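Local coordinates for thermospermine synthase (Medicago truncatula, PDB 6BQ5), which probably makes thermospermine, transferring an aminopropyl group from decarboxylated S-adenosylmethionine to spermidine and releasing 5'-deoxy-5'-methylthioadenosine, at residues K127-D132 with R156-I161; N104-G109 with D176-D181. All coordinates share one frame; numbering follows the deposited sequence.

Contact 1 (K127-D132 with R156-I161); sequences KVVMCD and RLEVVI. With MTA (5'-deoxy-5'-methylthioadenosine), chain D.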
ATOM      1  N   LYS A 127     -23.035  31.722 -26.726  1.00 48.65           N
ATOM      2  CA  LYS A 127     -23.753  31.222 -25.568  1.00 48.20           C
ATOM      3  C   LYS A 127     -23.389  29.749 -25.220  1.00 45.63           C
ATOM      4  O   LYS A 127     -23.383  28.882 -26.100  1.00 42.15           O
ATOM      5  CB  LYS A 127     -25.256  31.370 -25.823  1.00 50.98           C
ATOM      6  CG  LYS A 127     -26.124  30.863 -24.687  1.00 53.30           C
ATOM      7  CD  LYS A 127     -27.456  31.597 -24.579  1.00 56.89           C
ATOM      8  CE  LYS A 127     -28.490  30.748 -23.845  1.00 59.66           C
ATOM      9  NZ  LYS A 127     -29.127  29.721 -24.755  1.00 60.66           N
ATOM     10  N   VAL A 128     -23.103  29.502 -23.934  1.00 44.21           N
ATOM     11  CA  VAL A 128     -22.818  28.176 -23.398  1.00 43.67           C
ATOM     12  C   VAL A 128     -23.776  27.910 -22.241  1.00 45.06           C
ATOM     13  O   VAL A 128     -23.738  28.611 -21.213  1.00 46.32           O
ATOM     14  CB  VAL A 128     -21.360  28.073 -22.903  1.00 43.44           C
ATOM     15  CG1 VAL A 128     -21.102  26.726 -22.188  1.00 43.00           C
ATOM     16  CG2 VAL A 128     -20.388  28.275 -24.058  1.00 43.60           C
ATOM     17  N   VAL A 129     -24.660  26.935 -22.404  1.00 45.11           N
ATOM     18  CA  VAL A 129     -25.513  26.489 -21.288  1.00 45.76           C
ATOM     19  C   VAL A 129     -24.837  25.288 -20.599  1.00 45.25           C
ATOM     20  O   VAL A 129     -24.638  24.259 -21.256  1.00 45.11           O
ATOM     21  CB  VAL A 129     -26.928  26.098 -21.794  1.00 46.28           C
ATOM     22  CG1 VAL A 129     -27.799  25.513 -20.671  1.00 46.74           C
ATOM     23  CG2 VAL A 129     -27.603  27.318 -22.424  1.00 47.10           C
ATOM     24  N   MET A 130     -24.461  25.408 -19.309  1.00 45.43           N
ATOM     25  CA  MET A 130     -23.985  24.244 -18.510  1.00 44.19           C
ATOM     26  C   MET A 130     -25.160  23.820 -17.647  1.00 44.04           C
ATOM     27  O   MET A 130     -25.539  24.555 -16.748  1.00 45.72           O
ATOM     28  CB  MET A 130     -22.791  24.611 -17.626  1.00 45.30           C
ATOM     29  CG  MET A 130     -22.376  23.593 -16.542  1.00 45.60           C
ATOM     30  SD  MET A 130     -21.534  24.429 -15.183  1.00 49.52           S
ATOM     31  CE  MET A 130     -20.112  25.006 -16.087  1.00 49.02           C
ATOM     32  N   CYS A 131     -25.754  22.683 -17.979  1.00 42.59           N
ATOM     33  CA  CYS A 131     -26.843  22.082 -17.236  1.00 43.69           C
ATOM     34  C   CYS A 131     -26.353  20.867 -16.430  1.00 42.73           C
ATOM     35  O   CYS A 131     -26.246  19.754 -16.973  1.00 41.31           O
ATOM     36  CB  CYS A 131     -27.953  21.661 -18.183  1.00 44.37           C
ATOM     37  SG  CYS A 131     -29.425  21.029 -17.352  1.00 45.16           S
ATOM     38  N   ASP A 132     -26.020  21.109 -15.159  1.00 41.63           N
ATOM     39  CA  ASP A 132     -25.611  20.046 -14.215  1.00 41.55           C
ATOM     40  C   ASP A 132     -26.686  19.855 -13.141  1.00 42.67           C
ATOM     41  O   ASP A 132     -27.215  20.821 -12.613  1.00 42.94           O
ATOM     42  CB  ASP A 132     -24.293  20.405 -13.540  1.00 41.16           C
ATOM     43  CG  ASP A 132     -23.593  19.191 -12.945  1.00 41.56           C
ATOM     44  OD1 ASP A 132     -24.151  18.569 -11.991  1.00 40.28           O
ATOM     45  OD2 ASP A 132     -22.499  18.831 -13.461  1.00 40.42           O
ATOM     46  N   ARG A 156     -20.897  34.827 -21.473  1.00 61.56           N
ATOM     47  CA  ARG A 156     -21.554  33.881 -22.403  1.00 61.01           C
ATOM     48  C   ARG A 156     -22.065  32.623 -21.662  1.00 59.70           C
ATOM     49  O   ARG A 156     -22.918  31.885 -22.190  1.00 59.17           O
ATOM     50  CB  ARG A 156     -20.591  33.457 -23.510  1.00 59.60           C
ATOM     51  CG  ARG A 156     -20.168  34.601 -24.412  1.00 61.56           C
ATOM     52  CD  ARG A 156     -19.117  34.153 -25.382  1.00 59.90           C
ATOM     53  NE  ARG A 156     -17.840  33.959 -24.705  1.00 59.42           N
ATOM     54  CZ  ARG A 156     -16.767  33.393 -25.268  1.00 58.08           C
ATOM     55  NH1 ARG A 156     -16.839  32.902 -26.503  1.00 57.21           N
ATOM     56  NH2 ARG A 156     -15.632  33.290 -24.580  1.00 57.75           N
ATOM     57  N   LEU A 157     -21.519  32.361 -20.475  1.00 58.56           N
ATOM     58  CA  LEU A 157     -21.848  31.133 -19.755  1.00 57.94           C
ATOM     59  C   LEU A 157     -23.104  31.297 -18.943  1.00 59.80           C
ATOM     60  O   LEU A 157     -23.186  32.187 -18.069  1.00 60.16           O
ATOM     61  CB  LEU A 157     -20.703  30.682 -18.824  1.00 57.20           C
ATOM     62  CG  LEU A 157     -21.051  29.434 -18.001  1.00 56.43           C
ATOM     63  CD1 LEU A 157     -21.060  28.254 -18.972  1.00 56.14           C
ATOM     64  CD2 LEU A 157     -20.122  29.198 -16.842  1.00 55.31           C
ATOM     65  N   GLU A 158     -24.059  30.407 -19.171  1.00 60.12           N
ATOM     66  CA  GLU A 158     -25.244  30.336 -18.312  1.00 61.90           C
ATOM     67  C   GLU A 158     -25.287  28.986 -17.584  1.00 59.16           C
ATOM     68  O   GLU A 158     -25.270  27.941 -18.230  1.00 58.14           O
ATOM     69  CB  GLU A 158     -26.499  30.539 -19.155  1.00 65.86           C
ATOM     70  CG  GLU A 158     -27.742  29.873 -18.577  1.00 68.52           C
ATOM     71  CD  GLU A 158     -29.030  30.360 -19.184  1.00 70.87           C
ATOM     72  OE1 GLU A 158     -29.008  30.821 -20.361  1.00 71.80           O
ATOM     73  OE2 GLU A 158     -30.066  30.292 -18.469  1.00 73.80           O
ATOM     74  N   VAL A 159     -25.366  29.021 -16.254  1.00 57.68           N
ATOM     75  CA  VAL A 159     -25.469  27.822 -15.429  1.00 56.84           C
ATOM     76  C   VAL A 159     -26.946  27.510 -15.121  1.00 58.26           C
ATOM     77  O   VAL A 159     -27.674  28.358 -14.598  1.00 60.14           O
ATOM     78  CB  VAL A 159     -24.669  27.966 -14.092  1.00 56.88           C
ATOM     79  CG1 VAL A 159     -24.792  26.718 -13.224  1.00 55.79           C
ATOM     80  CG2 VAL A 159     -23.194  28.262 -14.367  1.00 56.15           C
ATOM     81  N   VAL A 160     -27.359  26.279 -15.409  1.00 57.82           N
ATOM     82  CA  VAL A 160     -28.681  25.778 -15.078  1.00 58.76           C
ATOM     83  C   VAL A 160     -28.502  24.535 -14.215  1.00 58.24           C
ATOM     84  O   VAL A 160     -27.749  23.602 -14.589  1.00 53.87           O
ATOM     85  CB  VAL A 160     -29.473  25.407 -16.338  1.00 60.12           C
ATOM     86  CG1 VAL A 160     -30.835  24.813 -15.993  1.00 61.24           C
ATOM     87  CG2 VAL A 160     -29.632  26.642 -17.216  1.00 62.15           C
ATOM     88  N   ILE A 161     -29.187  24.535 -13.065  1.00 58.05           N
ATOM     89  CA  ILE A 161     -29.177  23.388 -12.161  1.00 57.98           C
ATOM     90  C   ILE A 161     -30.393  22.512 -12.430  1.00 58.01           C
ATOM     91  O   ILE A 161     -31.474  22.764 -11.927  1.00 59.26           O
ATOM     92  CB  ILE A 161     -29.125  23.829 -10.685  1.00 59.78           C
ATOM     93  CG1 ILE A 161     -27.911  24.747 -10.453  1.00 59.99           C
ATOM     94  CG2 ILE A 161     -29.096  22.608  -9.760  1.00 59.32           C
ATOM     95  CD1 ILE A 161     -26.574  24.146 -10.903  1.00 59.22           C
TER
HETATM   96  CS  MTA D 402     -19.334  12.473 -12.633  1.00 45.15           C
HETATM   97  S5' MTA D 402     -20.878  12.712 -13.416  1.00 49.67           S
HETATM   98  C5' MTA D 402     -20.478  14.175 -14.308  1.00 40.02           C
HETATM   99  C4' MTA D 402     -21.476  15.279 -13.975  1.00 35.78           C
HETATM  100  O4' MTA D 402     -22.778  14.905 -14.391  1.00 35.16           O
HETATM  101  C2' MTA D 402     -23.009  15.290 -12.105  1.00 34.71           C
HETATM  102  O2' MTA D 402     -23.455  16.231 -11.129  1.00 37.10           O
HETATM  103  C3' MTA D 402     -21.573  15.571 -12.476  1.00 33.82           C
HETATM  104  O3' MTA D 402     -21.157  16.911 -12.254  1.00 34.30           O
HETATM  105  C1' MTA D 402     -23.706  15.448 -13.437  1.00 34.08           C
HETATM  106  N9  MTA D 402     -24.944  14.703 -13.702  1.00 33.58           N
HETATM  107  C8  MTA D 402     -25.254  13.444 -13.372  1.00 32.77           C
HETATM  108  N7  MTA D 402     -26.473  13.112 -13.871  1.00 34.39           N
HETATM  109  C5  MTA D 402     -26.925  14.188 -14.538  1.00 32.86           C
HETATM  110  C6  MTA D 402     -28.148  14.520 -15.267  1.00 32.40           C
HETATM  111  N6  MTA D 402     -29.127  13.601 -15.413  1.00 36.36           N
HETATM  112  N1  MTA D 402     -28.219  15.746 -15.820  1.00 33.23           N
HETATM  113  C2  MTA D 402     -27.235  16.665 -15.677  1.00 31.41           C
HETATM  114  N3  MTA D 402     -26.092  16.433 -15.007  1.00 34.22           N
HETATM  115  C4  MTA D 402     -25.923  15.229 -14.418  1.00 31.18           C
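V128 and L157 meet at the apolar centre of this parallel strand pair, where L157 CD1 lies 3.6 Å from V128 CG1 and also touches the backbone oxygen of V128. L157 reaches that far because its CG stands anti to the backbone N (chi1 177°) and chi2 of 72° swings CD1 back across to strand 127-132. M130 continues the same face, its CB near L157 CD1 and its SD 4.3 Å from V159 CG2. On the reverse face V129 CG1 packs obliquely on V160 CG2, and C131 SG lies against V160 CG1. The backbones are stitched in parallel fashion: V128 O takes the N-H of E158 at 2.7 Å, almost straight, and M130 O takes that of V160. The bond from D132 N to V160 O is weak.

At the N-terminal end K127 and E158 run side by side, pointing the same way; K127 CE is 3.5 Å from E158 OE1, but the amine stays beyond salt-bridge distance and pairs with E173 instead. At the other end the D132 carboxylate grips both ribose hydroxyls of MTA, OD1 accepting from O2' at 2.6 Å and OD2 from O3' at 2.6 Å. An acidic residue binding the ribose diol at the C-terminal end of the strand, here 127-132, is characteristic of Rossmann-fold methyltransferase-like enzymes. G111 N also donates to OD2 and D134 N to OD1.

Strand 157-161 is outermost in the mixed sheet, with 104-107 beyond 127-132. Helices 114-120 and 135-144 cover the V128/M130 face, and helix 164-169 covers C131 and V160.

Contact 2 (N104-G109 with D176-D181); sequences NVFIMG and DVIVGD. With MTA (5'-deoxy-5'-methylthioadenosine), chain D.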
ATOM      1  N   ASN A 104     -24.251  28.608 -30.398  0.70 42.16           N
ATOM      2  CA  ASN A 104     -24.801  28.144 -29.153  0.70 41.86           C
ATOM      3  C   ASN A 104     -24.513  26.625 -28.934  0.70 39.54           C
ATOM      4  O   ASN A 104     -24.418  25.812 -29.859  0.70 37.50           O
ATOM      5  CB  ASN A 104     -26.270  28.521 -28.940  0.70 43.83           C
ATOM      6  CG  ASN A 104     -27.218  27.774 -29.842  0.70 44.24           C
ATOM      7  OD1 ASN A 104     -26.822  27.255 -30.875  0.70 44.25           O
ATOM      8  ND2 ASN A 104     -28.509  27.737 -29.451  0.70 45.68           N
ATOM      9  N   VAL A 105     -24.286  26.318 -27.656  0.50 38.44           N
ATOM     10  CA  VAL A 105     -23.883  24.979 -27.164  0.50 37.30           C
ATOM     11  C   VAL A 105     -24.445  24.725 -25.774  0.50 37.42           C
ATOM     12  O   VAL A 105     -24.447  25.614 -24.932  0.50 37.81           O
ATOM     13  CB  VAL A 105     -22.356  24.825 -27.057  0.50 36.62           C
ATOM     14  CG1 VAL A 105     -21.785  25.845 -26.078  0.50 36.99           C
ATOM     15  CG2 VAL A 105     -21.982  23.420 -26.576  0.50 36.03           C
ATOM     16  N   PHE A 106     -24.911  23.497 -25.561  1.00 37.13           N
ATOM     17  CA  PHE A 106     -25.542  23.015 -24.324  1.00 37.19           C
ATOM     18  C   PHE A 106     -24.675  21.847 -23.792  1.00 35.45           C
ATOM     19  O   PHE A 106     -24.451  20.898 -24.521  1.00 33.18           O
ATOM     20  CB  PHE A 106     -26.946  22.494 -24.669  1.00 38.22           C
ATOM     21  CG  PHE A 106     -27.766  22.031 -23.473  1.00 38.54           C
ATOM     22  CD1 PHE A 106     -27.674  20.735 -22.982  1.00 38.59           C
ATOM     23  CD2 PHE A 106     -28.639  22.903 -22.839  1.00 39.76           C
ATOM     24  CE1 PHE A 106     -28.434  20.334 -21.879  1.00 39.32           C
ATOM     25  CE2 PHE A 106     -29.423  22.490 -21.759  1.00 40.32           C
ATOM     26  CZ  PHE A 106     -29.337  21.225 -21.290  1.00 39.67           C
ATOM     27  N   ILE A 107     -24.215  21.938 -22.531  1.00 35.31           N
ATOM     28  CA  ILE A 107     -23.408  20.913 -21.891  1.00 34.65           C
ATOM     29  C   ILE A 107     -24.356  20.120 -20.974  1.00 35.29           C
ATOM     30  O   ILE A 107     -24.964  20.679 -20.082  1.00 35.38           O
ATOM     31  CB  ILE A 107     -22.240  21.483 -21.019  1.00 34.60           C
ATOM     32  CG1 ILE A 107     -21.350  22.483 -21.768  1.00 35.06           C
ATOM     33  CG2 ILE A 107     -21.359  20.330 -20.467  1.00 34.21           C
ATOM     34  CD1 ILE A 107     -20.496  23.343 -20.861  1.00 35.79           C
ATOM     35  N   MET A 108     -24.466  18.815 -21.209  1.00 36.37           N
ATOM     36  CA  MET A 108     -25.078  17.895 -20.233  1.00 37.34           C
ATOM     37  C   MET A 108     -24.014  17.491 -19.187  1.00 37.42           C
ATOM     38  O   MET A 108     -23.059  16.696 -19.470  1.00 36.17           O
ATOM     39  CB  MET A 108     -25.689  16.642 -20.892  1.00 37.62           C
ATOM     40  CG  MET A 108     -26.493  16.923 -22.167  1.00 38.42           C
ATOM     41  SD  MET A 108     -27.397  15.492 -22.787  1.00 39.60           S
ATOM     42  CE  MET A 108     -26.036  14.376 -23.141  1.00 38.95           C
ATOM     43  N   GLY A 109     -24.210  18.021 -17.985  1.00 37.85           N
ATOM     44  CA  GLY A 109     -23.267  17.899 -16.881  1.00 39.05           C
ATOM     45  C   GLY A 109     -22.318  19.081 -16.905  1.00 39.23           C
ATOM     46  O   GLY A 109     -22.739  20.225 -17.090  1.00 40.37           O
ATOM     47  N   ASP A 176     -26.407  24.449 -31.771  1.00 51.13           N
ATOM     48  CA  ASP A 176     -25.490  24.001 -32.841  1.00 49.79           C
ATOM     49  C   ASP A 176     -24.674  22.775 -32.415  1.00 48.05           C
ATOM     50  O   ASP A 176     -24.402  21.919 -33.217  1.00 46.56           O
ATOM     51  CB  ASP A 176     -24.521  25.113 -33.258  1.00 50.21           C
ATOM     52  CG  ASP A 176     -25.218  26.299 -33.841  1.00 51.84           C
ATOM     53  OD1 ASP A 176     -26.017  26.113 -34.759  1.00 52.37           O
ATOM     54  OD2 ASP A 176     -24.961  27.408 -33.368  1.00 52.63           O
ATOM     55  N   VAL A 177     -24.281  22.726 -31.138  1.00 47.47           N
ATOM     56  CA  VAL A 177     -23.567  21.572 -30.589  1.00 46.55           C
ATOM     57  C   VAL A 177     -24.187  21.203 -29.227  1.00 45.59           C
ATOM     58  O   VAL A 177     -24.504  22.073 -28.431  1.00 47.67           O
ATOM     59  CB  VAL A 177     -22.044  21.841 -30.470  1.00 45.90           C
ATOM     60  CG1 VAL A 177     -21.310  20.672 -29.843  1.00 44.62           C
ATOM     61  CG2 VAL A 177     -21.440  22.215 -31.817  1.00 45.81           C
ATOM     62  N   ILE A 178     -24.437  19.930 -28.997  1.00 45.35           N
ATOM     63  CA  ILE A 178     -24.714  19.424 -27.640  1.00 45.90           C
ATOM     64  C   ILE A 178     -23.549  18.517 -27.177  1.00 43.57           C
ATOM     65  O   ILE A 178     -23.055  17.714 -27.944  1.00 43.74           O
ATOM     66  CB  ILE A 178     -26.110  18.761 -27.536  1.00 46.88           C
ATOM     67  CG1 ILE A 178     -27.158  19.800 -27.912  1.00 48.63           C
ATOM     68  CG2 ILE A 178     -26.349  18.230 -26.134  1.00 47.06           C
ATOM     69  CD1 ILE A 178     -28.569  19.280 -27.989  1.00 50.25           C
ATOM     70  N   VAL A 179     -23.102  18.719 -25.939  1.00 42.91           N
ATOM     71  CA  VAL A 179     -21.984  18.010 -25.346  1.00 42.00           C
ATOM     72  C   VAL A 179     -22.425  17.162 -24.137  1.00 41.93           C
ATOM     73  O   VAL A 179     -22.939  17.693 -23.158  1.00 42.12           O
ATOM     74  CB  VAL A 179     -20.899  18.990 -24.878  1.00 42.27           C
ATOM     75  CG1 VAL A 179     -19.704  18.246 -24.280  1.00 41.43           C
ATOM     76  CG2 VAL A 179     -20.455  19.860 -26.046  1.00 43.31           C
ATOM     77  N   GLY A 180     -22.227  15.854 -24.250  1.00 40.88           N
ATOM     78  CA  GLY A 180     -22.426  14.914 -23.144  1.00 40.76           C
ATOM     79  C   GLY A 180     -21.185  14.776 -22.292  1.00 39.94           C
ATOM     80  O   GLY A 180     -20.183  14.183 -22.737  1.00 39.08           O
ATOM     81  N   ASP A 181     -21.246  15.291 -21.063  1.00 40.41           N
ATOM     82  CA  ASP A 181     -20.124  15.257 -20.109  1.00 40.45           C
ATOM     83  C   ASP A 181     -20.597  14.573 -18.832  1.00 41.70           C
ATOM     84  O   ASP A 181     -20.291  15.017 -17.710  1.00 42.87           O
ATOM     85  CB  ASP A 181     -19.640  16.677 -19.868  1.00 41.25           C
ATOM     86  CG  ASP A 181     -18.278  16.797 -19.167  1.00 41.55           C
ATOM     87  OD1 ASP A 181     -17.538  15.783 -19.023  1.00 43.12           O
ATOM     88  OD2 ASP A 181     -17.937  17.958 -18.801  1.00 44.53           O
TER
HETATM   89  CS  MTA D 402     -19.334  12.473 -12.633  1.00 45.15           C
HETATM   90  S5' MTA D 402     -20.878  12.712 -13.416  1.00 49.67           S
HETATM   91  C5' MTA D 402     -20.478  14.175 -14.308  1.00 40.02           C
HETATM   92  C4' MTA D 402     -21.476  15.279 -13.975  1.00 35.78           C
HETATM   93  O4' MTA D 402     -22.778  14.905 -14.391  1.00 35.16           O
HETATM   94  C2' MTA D 402     -23.009  15.290 -12.105  1.00 34.71           C
HETATM   95  O2' MTA D 402     -23.455  16.231 -11.129  1.00 37.10           O
HETATM   96  C3' MTA D 402     -21.573  15.571 -12.476  1.00 33.82           C
HETATM   97  O3' MTA D 402     -21.157  16.911 -12.254  1.00 34.30           O
HETATM   98  C1' MTA D 402     -23.706  15.448 -13.437  1.00 34.08           C
HETATM   99  N9  MTA D 402     -24.944  14.703 -13.702  1.00 33.58           N
HETATM  100  C8  MTA D 402     -25.254  13.444 -13.372  1.00 32.77           C
HETATM  101  N7  MTA D 402     -26.473  13.112 -13.871  1.00 34.39           N
HETATM  102  C5  MTA D 402     -26.925  14.188 -14.538  1.00 32.86           C
HETATM  103  C6  MTA D 402     -28.148  14.520 -15.267  1.00 32.40           C
HETATM  104  N6  MTA D 402     -29.127  13.601 -15.413  1.00 36.36           N
HETATM  105  N1  MTA D 402     -28.219  15.746 -15.820  1.00 33.23           N
HETATM  106  C2  MTA D 402     -27.235  16.665 -15.677  1.00 31.41           C
HETATM  107  N3  MTA D 402     -26.092  16.433 -15.007  1.00 34.22           N
HETATM  108  C4  MTA D 402     -25.923  15.229 -14.418  1.00 31.18           C
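N104 and D176 meet at the start of this parallel pair: in the conformer described here, N104 CG sits in the crowded position between its backbone N and carbonyl carbon (chi1 70°), which turns OD1 to the D176 backbone N, 3.0 Å away. The D176 side chain, its CG anti to the carbonyl carbon (chi1 -63°), folds back to place OD2 3.3 Å from N104 N, which meets it on the anti side of the carboxylate. Amide and carboxylate are steeply inclined to each other, 73° apart. OD2 also accepts from K103 N, while N104 holds K174 O through ND2 and K209 through OD1. An alanine in place of D176 is likely to leave the backbone N-H groups of K103 and N104 without their acceptor.

Further along, V105 CG2 packs on V179 CG2 at 3.9 Å, and on the other face I178 CG2 lies near M108 CG, which sits at the F106 ring edge. M108 CE reaches G180 CA at 3.6 Å. M108 O receives D181 N at 2.8 Å, fixing the backbone of D181, the predicted proton acceptor, whose carboxylate is held by Y87 and T115.

These are central Rossmann strands, flanked by 127-132 and 212-220, with helix 114-120 over V105, I107 and V179, and helix 164-169 over F106 and M108.

Strands 127-132 and 104-107 are neighbours, so contacts 1 and 2 join into one run of four parallel strands, their centres about 9 Å apart. V129 O lies 2.7 Å from I107 N, and C131 O 2.9 Å from G109 N, both probable hydrogen bonds. On the face covered by helix 164-169, C131 CB packs on F106 CZ at 3.4 Å. Along the chain, contact 1 is nested within the loop that contact 2 closes. Both reach MTA at the C-terminal strand ends: contact 1 holds the ribose and brings C131 O to 3.5 Å from MTA C2, while contact 2 brings G109 CA to 3.7 Å from MTA N3 and D181 O to 3.5 Å from MTA C5'. Q57, D163 and A164 also hydrogen-bond to the ligand.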